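Local coordinates for putative dehydrogenase (Amycolatopsis orientalis, PDB 5A9T), which acts as an NADPH-dependent imine reductase, reducing imines stereoselectively to amines, at residues A[7-12]-A[59-64]; A[100-105]-A[162-167]; A[135-140]-A[152-157]. All coordinates share one frame; numbering follows the deposited sequence. Where two conformers were deposited one is given.

In the fold
Interactions 1 and 3 tie together parallel neighbours of one Rossmann-type sheet in the NADP-binding domain: strand 7-11 beside 64-67 in the first, strand 134-139 beside strand 156-161, outermost on that side within this chain, in the third. Their centres lie about 17 Å apart and they do not touch. Interaction 2 sits where this domain hands over to the C-terminal one, with helix 99-111 against the turn that opens the long helix 166-193. Along the chain interaction 1 closes first; 100-105 then opens interaction 2, interaction 3 forms and closes, and 162-167 completes the pair. Interactions 2 and 3, about 15 Å apart between centres, meet through Ser138, so the sheet and the start of the long helix are directly linked.

Interaction 1 of 3, residues A[7-12]-A[59-64]; sequences PVTVAG and VSASRL
The peptide group joining Val8 to Thr9 has Ser62 OG sitting almost straight above its plane, 3.1 Å from Val8 C, while its own N-H is taken by Leu64. That bond, Thr9 N to Leu64 O, is 3.0 Å long and nearly linear (175° at the hydrogen), and it meets the carbonyl close to head-on. Ser62 is turned so that OG is anti to its carbonyl carbon (chi1 -43°), which carries the hydroxyl over strand 7-11. There Ser62 OG comes within 2.8 Å of Thr9 OG1, and water 2 lies equally close to the same hydroxyl. Thr9 OG1 is also hydrogen-bonded to Ala58 O of helix 55-60. On another side, water 1 bridges the backbones by giving a proton to Pro7 O (2.7 Å) and accepting one from Leu64 N. Pro7 CB rests against Ala61 O at 3.7 Å. Val8 and Leu64 run side by side, with Val8 CG1 3.9 Å from Leu64 CD2. The contact is thus the last step of a crossover: the chain leaves helix 55-60, turns through Ser62 and enters strand 64-67 alongside strand 7-11. Strand 30-34 flanks 7-11 across from it, helix 141-152 covers Leu64 through Tyr147 and Thr150, and Gly12 begins the glycine-rich turn that leads to the NADP-binding residues Leu13 and Gly14.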
ATOM      1  N   PRO A   7      30.126 -27.749   0.062  1.00 17.80           N
ATOM      2  CA  PRO A   7      30.850 -26.705   0.705  1.00 17.43           C
ATOM      3  C   PRO A   7      30.303 -25.306   0.203  1.00 16.83           C
ATOM      4  O   PRO A   7      29.937 -25.150  -0.960  1.00 17.46           O
ATOM      5  CB  PRO A   7      32.288 -26.915   0.207  1.00 17.84           C
ATOM      6  CG  PRO A   7      32.145 -27.602  -1.052  1.00 19.04           C
ATOM      7  CD  PRO A   7      30.979 -28.521  -0.888  1.00 18.39           C
ATOM      8  N   VAL A   8      30.244 -24.350   1.104  1.00 16.65           N
ATOM      9  CA  VAL A   8      29.891 -23.011   0.745  1.00 15.40           C
ATOM     10  C   VAL A   8      30.768 -22.078   1.566  1.00 15.22           C
ATOM     11  O   VAL A   8      31.034 -22.381   2.736  1.00 16.71           O
ATOM     12  CB  VAL A   8      28.423 -22.673   1.084  1.00 17.37           C
ATOM     13  CG1 VAL A   8      28.147 -21.233   0.624  1.00 17.30           C
ATOM     14  CG2 VAL A   8      27.487 -23.697   0.521  1.00 19.68           C
ATOM     15  N   THR A   9      31.235 -20.970   1.013  1.00 14.09           N
ATOM     16  CA  THR A   9      31.930 -19.976   1.729  1.00 14.30           C
ATOM     17  C   THR A   9      31.020 -18.768   1.896  1.00 16.02           C
ATOM     18  O   THR A   9      30.407 -18.319   0.910  1.00 15.30           O
ATOM     19  CB  THR A   9      33.194 -19.595   0.996  1.00 16.14           C
ATOM     20  OG1 THR A   9      34.133 -20.684   1.029  1.00 16.84           O
ATOM     21  CG2 THR A   9      33.871 -18.401   1.599  1.00 17.31           C
ATOM     22  N   VAL A  10      31.038 -18.148   3.065  1.00 15.18           N
ATOM     23  CA  VAL A  10      30.408 -16.842   3.289  1.00 14.93           C
ATOM     24  C   VAL A  10      31.477 -15.848   3.619  1.00 16.27           C
ATOM     25  O   VAL A  10      32.236 -16.025   4.616  1.00 16.52           O
ATOM     26  CB  VAL A  10      29.367 -16.942   4.411  1.00 15.43           C
ATOM     27  CG1 VAL A  10      28.800 -15.539   4.679  1.00 16.93           C
ATOM     28  CG2 VAL A  10      28.278 -17.919   4.086  1.00 17.17           C
ATOM     29  N   ALA A  11      31.623 -14.804   2.823  1.00 15.57           N
ATOM     30  CA  ALA A  11      32.512 -13.724   3.045  1.00 15.32           C
ATOM     31  C   ALA A  11      31.775 -12.478   3.496  1.00 17.66           C
ATOM     32  O   ALA A  11      31.006 -11.882   2.744  1.00 17.41           O
ATOM     33  CB  ALA A  11      33.302 -13.413   1.788  1.00 17.18           C
ATOM     34  N   GLY A  12      32.003 -12.063   4.716  1.00 17.56           N
ATOM     35  CA  GLY A  12      31.287 -10.959   5.292  1.00 18.37           C
ATOM     36  C   GLY A  12      30.400 -11.450   6.409  1.00 19.41           C
ATOM     37  O   GLY A  12      29.461 -12.193   6.239  1.00 19.03           O
ATOM     38  N   VAL A  59      38.159 -18.425  -0.290  1.00 15.82           N
ATOM     39  CA  VAL A  59      37.722 -18.599  -1.703  1.00 16.54           C
ATOM     40  C   VAL A  59      38.023 -20.036  -2.171  1.00 16.74           C
ATOM     41  O   VAL A  59      37.196 -20.664  -2.927  1.00 16.58           O
ATOM     42  CB  VAL A  59      38.442 -17.540  -2.582  1.00 17.73           C
ATOM     43  CG1 VAL A  59      38.347 -17.805  -4.070  1.00 21.32           C
ATOM     44  CG2 VAL A  59      37.788 -16.174  -2.286  1.00 18.45           C
ATOM     45  N   SER A  60      39.222 -20.544  -1.836  1.00 15.84           N
ATOM     46  CA  SER A  60      39.628 -21.858  -2.341  0.50 15.22           C
ATOM     47  C   SER A  60      38.840 -23.027  -1.731  1.00 15.78           C
ATOM     48  O   SER A  60      38.905 -24.169  -2.220  1.00 17.12           O
ATOM     49  CB  SER A  60      41.157 -22.046  -2.130  0.50 15.20           C
ATOM     50  OG  SER A  60      41.916 -21.065  -2.786  0.50 12.88           O
ATOM     51  N   ALA A  61      38.086 -22.799  -0.631  1.00 16.38           N
ATOM     52  CA  ALA A  61      37.386 -23.844   0.102  1.00 17.64           C
ATOM     53  C   ALA A  61      36.154 -24.364  -0.634  1.00 15.15           C
ATOM     54  O   ALA A  61      35.662 -25.463  -0.361  1.00 17.12           O
ATOM     55  CB  ALA A  61      36.959 -23.384   1.492  1.00 19.53           C
ATOM     56  N   SER A  62      35.569 -23.498  -1.473  1.00 14.68           N
ATOM     57  CA  SER A  62      34.247 -23.729  -2.015  1.00 15.15           C
ATOM     58  C   SER A  62      34.156 -23.199  -3.421  1.00 15.02           C
ATOM     59  O   SER A  62      34.779 -22.245  -3.731  1.00 16.41           O
ATOM     60  CB  SER A  62      33.115 -23.053  -1.167  1.00 15.08           C
ATOM     61  OG  SER A  62      33.348 -23.242   0.236  1.00 16.27           O
ATOM     62  N   ARG A  63      33.284 -23.824  -4.243  1.00 14.21           N
ATOM     63  CA  ARG A  63      32.972 -23.236  -5.527  1.00 14.45           C
ATOM     64  C   ARG A  63      31.972 -22.054  -5.331  1.00 14.50           C
ATOM     65  O   ARG A  63      32.115 -21.006  -5.974  1.00 14.57           O
ATOM     66  CB  ARG A  63      32.404 -24.241  -6.490  1.00 14.76           C
ATOM     67  CG  ARG A  63      31.815 -23.664  -7.778  1.00 15.74           C
ATOM     68  CD  ARG A  63      31.464 -24.768  -8.787  1.00 16.04           C
ATOM     69  NE  ARG A  63      30.536 -24.307  -9.866  1.00 16.23           N
ATOM     70  CZ  ARG A  63      30.870 -23.577 -10.886  1.00 16.16           C
ATOM     71  NH1 ARG A  63      32.093 -23.094 -11.080  1.00 16.54           N
ATOM     72  NH2 ARG A  63      30.016 -23.240 -11.840  1.00 19.75           N
ATOM     73  N   LEU A  64      30.996 -22.259  -4.441  1.00 14.04           N
ATOM     74  CA  LEU A  64      29.952 -21.249  -4.175  1.00 13.73           C
ATOM     75  C   LEU A  64      30.410 -20.305  -3.095  1.00 13.32           C
ATOM     76  O   LEU A  64      30.677 -20.706  -1.959  1.00 14.82           O
ATOM     77  CB  LEU A  64      28.647 -21.959  -3.754  1.00 14.15           C
ATOM     78  CG  LEU A  64      27.515 -20.938  -3.421  1.00 15.47           C
ATOM     79  CD1 LEU A  64      27.145 -20.134  -4.598  1.00 16.92           C
ATOM     80  CD2 LEU A  64      26.362 -21.723  -2.858  1.00 16.24           C
TER
HETATM   81  O   HOH W   1      30.859 -25.057  -3.479  1.00 16.46           O
HETATM   82  O   HOH W   2      33.501 -24.656   2.687  1.00 18.00           O

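Interaction 2 of 3, residues A[100-105]-A[162-167]; sequences KEANEA and TEAGLA
Ala164 O is met both by the methyl group of Ala102, whose CB comes to 3.5 Å, and by the hydroxyl of Ser138, which hydrogen-bonds to it. The same hydroxyl also takes the N-H of Ala167, so one serine on strand 134-139 holds both the turn before helix 166-193, at Ala164 O, and the helix's own start, at Ala167 N. The approach of the two segments is close, Ala102 CA lying 5.1 Å from Gly165 CA, and small side chains make it possible. Ala102 CB reaches Gly165 CA at 3.8 Å and stands 4.3 Å from Ala164 CB. In return the methyl of Ala164 lies alongside the helix backbone, with its CB 3.7 Å from Ala102 O and 4.1 Å from Asn103 CA. The side chain of Asn103 reaches over toward Gly165. A type I turn from Glu163 to Leu166, closed by Leu166 N to Glu163 O at 3.2 Å, presents Ala164 and Gly165 to helix 99-111. Ala102 also touches Asp118 of strand 115-121, and Ala195 of the second subunit packs on Glu163 and Leu166. With no clear hydrogen bond running directly between the segments, the fit depends on methyl groups and a bare CA laid against backbone; Ser138 adds polar bonds to the turn and to the helix start, at the point where the nucleotide-binding domain passes into the long interdomain helix.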
ATOM      1  N   LYS A 100      24.284  -0.063 -11.144  1.00 24.58           N
ATOM      2  CA  LYS A 100      25.537   0.110 -11.896  1.00 28.63           C
ATOM      3  C   LYS A 100      26.627  -0.704 -11.203  1.00 27.18           C
ATOM      4  O   LYS A 100      27.449  -1.319 -11.967  1.00 29.90           O
ATOM      5  CB  LYS A 100      25.880   1.645 -11.943  1.00 32.27           C
ATOM      6  CG  LYS A 100      27.347   2.068 -12.050  1.00 36.75           C
ATOM      7  N   GLU A 101      26.668  -0.767  -9.869  1.00 25.86           N
ATOM      8  CA  GLU A 101      27.686  -1.495  -9.100  1.00 26.41           C
ATOM      9  C   GLU A 101      27.515  -2.989  -9.325  1.00 27.18           C
ATOM     10  O   GLU A 101      28.474  -3.723  -9.632  1.00 24.56           O
ATOM     11  CB  GLU A 101      27.565  -1.229  -7.624  1.00 30.18           C
ATOM     12  CG  GLU A 101      28.041   0.130  -7.121  1.00 41.26           C
ATOM     13  CD  GLU A 101      27.996   0.193  -5.603  1.00 43.88           C
ATOM     14  OE1 GLU A 101      27.499  -0.731  -4.909  1.00 58.36           O
ATOM     15  OE2 GLU A 101      28.436   1.163  -5.051  1.00 47.51           O
ATOM     16  N   ALA A 102      26.312  -3.459  -9.345  1.00 22.55           N
ATOM     17  CA  ALA A 102      26.059  -4.875  -9.799  1.00 23.78           C
ATOM     18  C   ALA A 102      26.603  -5.181 -11.151  1.00 27.84           C
ATOM     19  O   ALA A 102      27.224  -6.254 -11.309  1.00 21.97           O
ATOM     20  CB  ALA A 102      24.548  -5.230  -9.739  1.00 23.96           C
ATOM     21  N   ASN A 103      26.356  -4.344 -12.159  1.00 24.12           N
ATOM     22  CA  ASN A 103      26.857  -4.544 -13.491  1.00 24.48           C
ATOM     23  C   ASN A 103      28.373  -4.535 -13.552  1.00 23.20           C
ATOM     24  O   ASN A 103      28.966  -5.324 -14.357  1.00 24.47           O
ATOM     25  CB  ASN A 103      26.278  -3.445 -14.355  1.00 27.84           C
ATOM     26  CG  ASN A 103      25.133  -3.974 -15.104  1.00 39.36           C
ATOM     27  OD1 ASN A 103      25.338  -4.638 -16.100  1.00 47.66           O
ATOM     28  ND2 ASN A 103      23.996  -3.958 -14.514  1.00 36.61           N
ATOM     29  N   GLU A 104      28.979  -3.631 -12.810  1.00 21.16           N
ATOM     30  CA  GLU A 104      30.463  -3.525 -12.631  1.00 22.91           C
ATOM     31  C   GLU A 104      30.997  -4.826 -12.070  1.00 27.47           C
ATOM     32  O   GLU A 104      31.981  -5.397 -12.596  1.00 27.10           O
ATOM     33  CB  GLU A 104      30.949  -2.394 -11.662  1.00 24.76           C
ATOM     34  N   ALA A 105      30.369  -5.299 -10.988  1.00 21.94           N
ATOM     35  CA  ALA A 105      30.843  -6.563 -10.418  1.00 20.80           C
ATOM     36  C   ALA A 105      30.656  -7.742 -11.368  1.00 21.61           C
ATOM     37  O   ALA A 105      31.540  -8.640 -11.301  1.00 20.08           O
ATOM     38  CB  ALA A 105      30.055  -6.809  -9.117  1.00 20.20           C
ATOM     39  N   THR A 162      18.574 -11.814 -16.631  1.00 23.59           N
ATOM     40  CA  THR A 162      20.014 -11.794 -16.777  1.00 22.66           C
ATOM     41  C   THR A 162      20.796 -10.578 -16.505  1.00 19.97           C
ATOM     42  O   THR A 162      21.974 -10.561 -16.218  1.00 24.78           O
ATOM     43  CB  THR A 162      20.392 -12.461 -18.143  1.00 28.56           C
ATOM     44  OG1 THR A 162      19.783 -11.639 -19.136  1.00 30.33           O
ATOM     45  CG2 THR A 162      19.794 -13.824 -18.271  1.00 28.48           C
ATOM     46  N   GLU A 163      20.102  -9.368 -16.542  1.00 24.42           N
ATOM     47  CA  GLU A 163      20.766  -8.139 -16.281  1.00 26.86           C
ATOM     48  C   GLU A 163      21.169  -8.057 -14.826  1.00 24.55           C
ATOM     49  O   GLU A 163      20.303  -8.171 -13.918  1.00 24.45           O
ATOM     50  CB  GLU A 163      19.835  -6.954 -16.646  1.00 35.67           C
ATOM     51  CG  GLU A 163      20.475  -5.554 -16.492  1.00 43.05           C
ATOM     52  CD  GLU A 163      19.468  -4.400 -16.679  1.00 56.96           C
ATOM     53  OE1 GLU A 163      18.408  -4.564 -17.336  1.00 69.42           O
ATOM     54  OE2 GLU A 163      19.724  -3.311 -16.168  1.00 56.13           O
ATOM     55  N   ALA A 164      22.416  -7.813 -14.530  1.00 21.98           N
ATOM     56  CA  ALA A 164      22.925  -7.952 -13.224  1.00 25.31           C
ATOM     57  C   ALA A 164      22.227  -7.003 -12.167  1.00 24.70           C
ATOM     58  O   ALA A 164      22.024  -7.361 -11.008  1.00 22.39           O
ATOM     59  CB  ALA A 164      24.440  -7.782 -13.181  1.00 32.39           C
ATOM     60  N   GLY A 165      21.883  -5.799 -12.622  1.00 21.03           N
ATOM     61  CA  GLY A 165      21.314  -4.797 -11.717  1.00 20.72           C
ATOM     62  C   GLY A 165      19.804  -4.979 -11.448  1.00 18.74           C
ATOM     63  O   GLY A 165      19.285  -4.117 -10.689  1.00 19.52           O
ATOM     64  N   LEU A 166      19.080  -5.911 -11.990  1.00 18.21           N
ATOM     65  CA  LEU A 166      17.595  -6.024 -11.832  1.00 18.41           C
ATOM     66  C   LEU A 166      17.203  -6.274 -10.369  1.00 18.99           C
ATOM     67  O   LEU A 166      16.252  -5.657  -9.843  1.00 18.06           O
ATOM     68  CB  LEU A 166      16.902  -7.035 -12.679  1.00 21.11           C
ATOM     69  CG  LEU A 166      16.908  -6.807 -14.160  1.00 26.78           C
ATOM     70  CD1 LEU A 166      16.514  -8.090 -14.808  1.00 30.53           C
ATOM     71  CD2 LEU A 166      15.864  -5.705 -14.522  1.00 28.34           C
ATOM     72  N   ALA A 167      17.958  -7.118  -9.625  1.00 18.15           N
ATOM     73  CA  ALA A 167      17.552  -7.314  -8.231  1.00 16.33           C
ATOM     74  C   ALA A 167      17.692  -6.131  -7.404  1.00 16.51           C
ATOM     75  O   ALA A 167      16.704  -5.838  -6.625  1.00 15.84           O
ATOM     76  CB  ALA A 167      18.401  -8.493  -7.632  1.00 18.05           C
TER

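Interaction 3 of 3, residues A[135-140]-A[152-157]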
ATOM      1  N   PHE A 135      14.397 -13.996  -1.574  1.00 14.70           N
ATOM      2  CA  PHE A 135      15.607 -13.361  -2.125  1.00 14.32           C
ATOM      3  C   PHE A 135      15.419 -13.225  -3.614  1.00 13.55           C
ATOM      4  O   PHE A 135      14.974 -14.183  -4.284  1.00 15.06           O
ATOM      5  CB  PHE A 135      16.842 -14.258  -1.913  1.00 15.73           C
ATOM      6  CG  PHE A 135      17.455 -14.316  -0.529  1.00 15.72           C
ATOM      7  CD1 PHE A 135      16.703 -14.351   0.633  1.00 16.63           C
ATOM      8  CD2 PHE A 135      18.791 -14.432  -0.398  1.00 16.44           C
ATOM      9  CE1 PHE A 135      17.261 -14.402   1.896  1.00 18.53           C
ATOM     10  CE2 PHE A 135      19.313 -14.451   0.875  1.00 17.72           C
ATOM     11  CZ  PHE A 135      18.576 -14.478   2.009  1.00 17.51           C
ATOM     12  N   LEU A 136      15.621 -12.010  -4.141  1.00 13.45           N
ATOM     13  CA  LEU A 136      15.506 -11.733  -5.565  1.00 14.46           C
ATOM     14  C   LEU A 136      16.903 -11.794  -6.219  1.00 14.83           C
ATOM     15  O   LEU A 136      17.847 -11.259  -5.636  1.00 16.66           O
ATOM     16  CB  LEU A 136      14.904 -10.379  -5.846  1.00 14.64           C
ATOM     17  CG  LEU A 136      13.554 -10.127  -5.134  1.00 15.75           C
ATOM     18  CD1 LEU A 136      13.083  -8.722  -5.492  1.00 16.02           C
ATOM     19  CD2 LEU A 136      12.494 -11.127  -5.505  1.00 16.75           C
ATOM     20  N   TYR A 137      17.029 -12.488  -7.317  1.00 13.85           N
ATOM     21  CA  TYR A 137      18.281 -12.652  -7.998  1.00 14.83           C
ATOM     22  C   TYR A 137      18.256 -12.175  -9.461  1.00 15.49           C
ATOM     23  O   TYR A 137      17.256 -12.257 -10.146  1.00 15.99           O
ATOM     24  CB  TYR A 137      18.727 -14.124  -7.990  1.00 15.91           C
ATOM     25  CG  TYR A 137      18.985 -14.704  -6.644  1.00 14.28           C
ATOM     26  CD1 TYR A 137      20.187 -14.602  -6.017  1.00 14.87           C
ATOM     27  CD2 TYR A 137      17.969 -15.392  -5.917  1.00 15.80           C
ATOM     28  CE1 TYR A 137      20.403 -15.092  -4.749  1.00 14.92           C
ATOM     29  CE2 TYR A 137      18.180 -15.914  -4.700  1.00 14.96           C
ATOM     30  CZ  TYR A 137      19.395 -15.780  -4.091  1.00 14.14           C
ATOM     31  OH  TYR A 137      19.667 -16.290  -2.862  1.00 16.20           O
ATOM     32  N   SER A 138      19.416 -11.769  -9.910  1.00 15.02           N
ATOM     33  CA  SER A 138      19.622 -11.370 -11.286  1.00 16.37           C
ATOM     34  C   SER A 138      21.066 -11.658 -11.710  1.00 17.10           C
ATOM     35  O   SER A 138      22.005 -11.469 -10.956  1.00 18.40           O
ATOM     36  CB  SER A 138      19.137  -9.866 -11.499  1.00 15.83           C
ATOM     37  OG  SER A 138      19.851  -9.009 -10.754  1.00 18.23           O
ATOM     38  N   GLY A 139      21.180 -12.042 -12.977  1.00 19.29           N
ATOM     39  CA  GLY A 139      22.511 -12.442 -13.527  1.00 19.25           C
ATOM     40  C   GLY A 139      22.346 -13.766 -14.176  1.00 18.89           C
ATOM     41  O   GLY A 139      21.327 -14.203 -14.593  1.00 20.11           O
ATOM     42  N   SER A 140      23.464 -14.498 -14.123  1.00 20.19           N
ATOM     43  CA  SER A 140      23.467 -15.777 -14.838  1.00 21.88           C
ATOM     44  C   SER A 140      22.353 -16.790 -14.529  1.00 20.79           C
ATOM     45  O   SER A 140      22.195 -17.207 -13.417  1.00 20.33           O
ATOM     46  CB  SER A 140      24.812 -16.397 -14.574  1.00 25.22           C
ATOM     47  OG  SER A 140      24.839 -17.741 -15.070  1.00 25.00           O
ATOM     48  N   ALA A 152      17.754 -21.910  -1.943  1.00 17.29           N
ATOM     49  CA  ALA A 152      16.421 -22.025  -1.303  1.00 19.61           C
ATOM     50  C   ALA A 152      16.502 -22.271   0.148  1.00 20.77           C
ATOM     51  O   ALA A 152      15.540 -21.971   0.896  1.00 24.20           O
ATOM     52  CB  ALA A 152      15.660 -23.066  -2.004  1.00 20.07           C
ATOM     53  N   GLY A 153      17.621 -22.716   0.721  1.00 19.30           N
ATOM     54  CA  GLY A 153      17.806 -22.743   2.171  1.00 20.31           C
ATOM     55  C   GLY A 153      17.817 -21.403   2.866  1.00 23.94           C
ATOM     56  O   GLY A 153      17.728 -21.312   4.059  1.00 26.76           O
ATOM     57  N   LEU A 154      18.138 -20.308   2.085  1.00 20.01           N
ATOM     58  CA  LEU A 154      18.203 -19.008   2.621  1.00 19.26           C
ATOM     59  C   LEU A 154      16.800 -18.326   2.572  1.00 19.39           C
ATOM     60  O   LEU A 154      16.489 -17.444   3.407  1.00 19.04           O
ATOM     61  CB  LEU A 154      19.191 -18.151   1.849  1.00 19.26           C
ATOM     62  CG  LEU A 154      20.643 -18.719   1.766  1.00 20.14           C
ATOM     63  CD1 LEU A 154      21.528 -17.873   0.892  1.00 20.70           C
ATOM     64  CD2 LEU A 154      21.249 -18.813   3.151  1.00 22.16           C
ATOM     65  N   GLY A 155      16.083 -18.592   1.527  1.00 20.90           N
ATOM     66  CA  GLY A 155      14.778 -17.948   1.259  1.00 21.19           C
ATOM     67  C   GLY A 155      14.306 -18.368  -0.096  1.00 22.76           C
ATOM     68  O   GLY A 155      15.069 -18.915  -0.928  1.00 22.88           O
ATOM     69  N   ASP A 156      13.044 -18.169  -0.439  1.00 18.79           N
ATOM     70  CA  ASP A 156      12.508 -18.488  -1.682  1.00 18.27           C
ATOM     71  C   ASP A 156      13.256 -17.742  -2.783  1.00 19.38           C
ATOM     72  O   ASP A 156      13.199 -16.522  -2.800  1.00 18.49           O
ATOM     73  CB  ASP A 156      11.021 -18.112  -1.816  1.00 21.73           C
ATOM     74  CG  ASP A 156      10.393 -18.627  -3.077  1.00 31.65           C
ATOM     75  OD1 ASP A 156      10.839 -19.653  -3.615  1.00 35.69           O
ATOM     76  OD2 ASP A 156       9.355 -18.032  -3.541  1.00 37.82           O
ATOM     77  N   PRO A 157      13.903 -18.430  -3.731  1.00 19.14           N
ATOM     78  CA  PRO A 157      14.740 -17.729  -4.662  1.00 19.17           C
ATOM     79  C   PRO A 157      13.951 -17.395  -5.937  1.00 20.86           C
ATOM     80  O   PRO A 157      13.307 -18.263  -6.521  1.00 22.78           O
ATOM     81  CB  PRO A 157      15.828 -18.739  -4.957  1.00 20.34           C
ATOM     82  CG  PRO A 157      15.182 -20.053  -4.795  1.00 24.20           C
ATOM     83  CD  PRO A 157      14.141 -19.894  -3.754  1.00 21.05           C
TER
HETATM   84  O   HOH W   3      17.468 -17.586  -1.735  1.00 18.75           O
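Phe135 lays one face of its ring over Leu154, whose CB stands 4.1 Å from the ring centroid and 26° off the normal, a CH-pi contact. Its CG is anti to the carbonyl carbon (chi1 -76°), starting the side chain back along the strand toward the loop, and there the ring atom CE1 comes to 3.5 Å from Leu154 O. Gly155 follows, and a side chain on it would collide with Phe135 CD1, so the lack of one is what lets the ring lie here. In the backbone, Phe135 N gives a nearly straight bond to Asp156 O (3.1 Å, 169°), the donor standing above the carbonyl plane. Pro157, which has no N-H to offer, turns its CA toward Phe135 O at 3.6 Å in a CA-H...O contact. Tyr137 reaches back the same way: its CE2 meets Pro157 CB at 3.7 Å, while Pro157 CA and water 3 lie at the ring edge. That water joins Tyr137 OH (2.8 Å) to Gly155 O (2.9 Å). An alanine in place of Phe135 would probably leave Leu154 CB without its aromatic cover and open a gap toward Leu20 of helix 15-26 and Ile121 of strand 115-121. This is the return end of a beta-alpha-beta unit, strand 134-139, helix 141-152 and strand 156-161. Its chemistry divides in two: an apolar aromatic fill facing helix 15-26, where NADP-binding Met16 is near, and a water that satisfies a carbonyl at the turn and a phenol together.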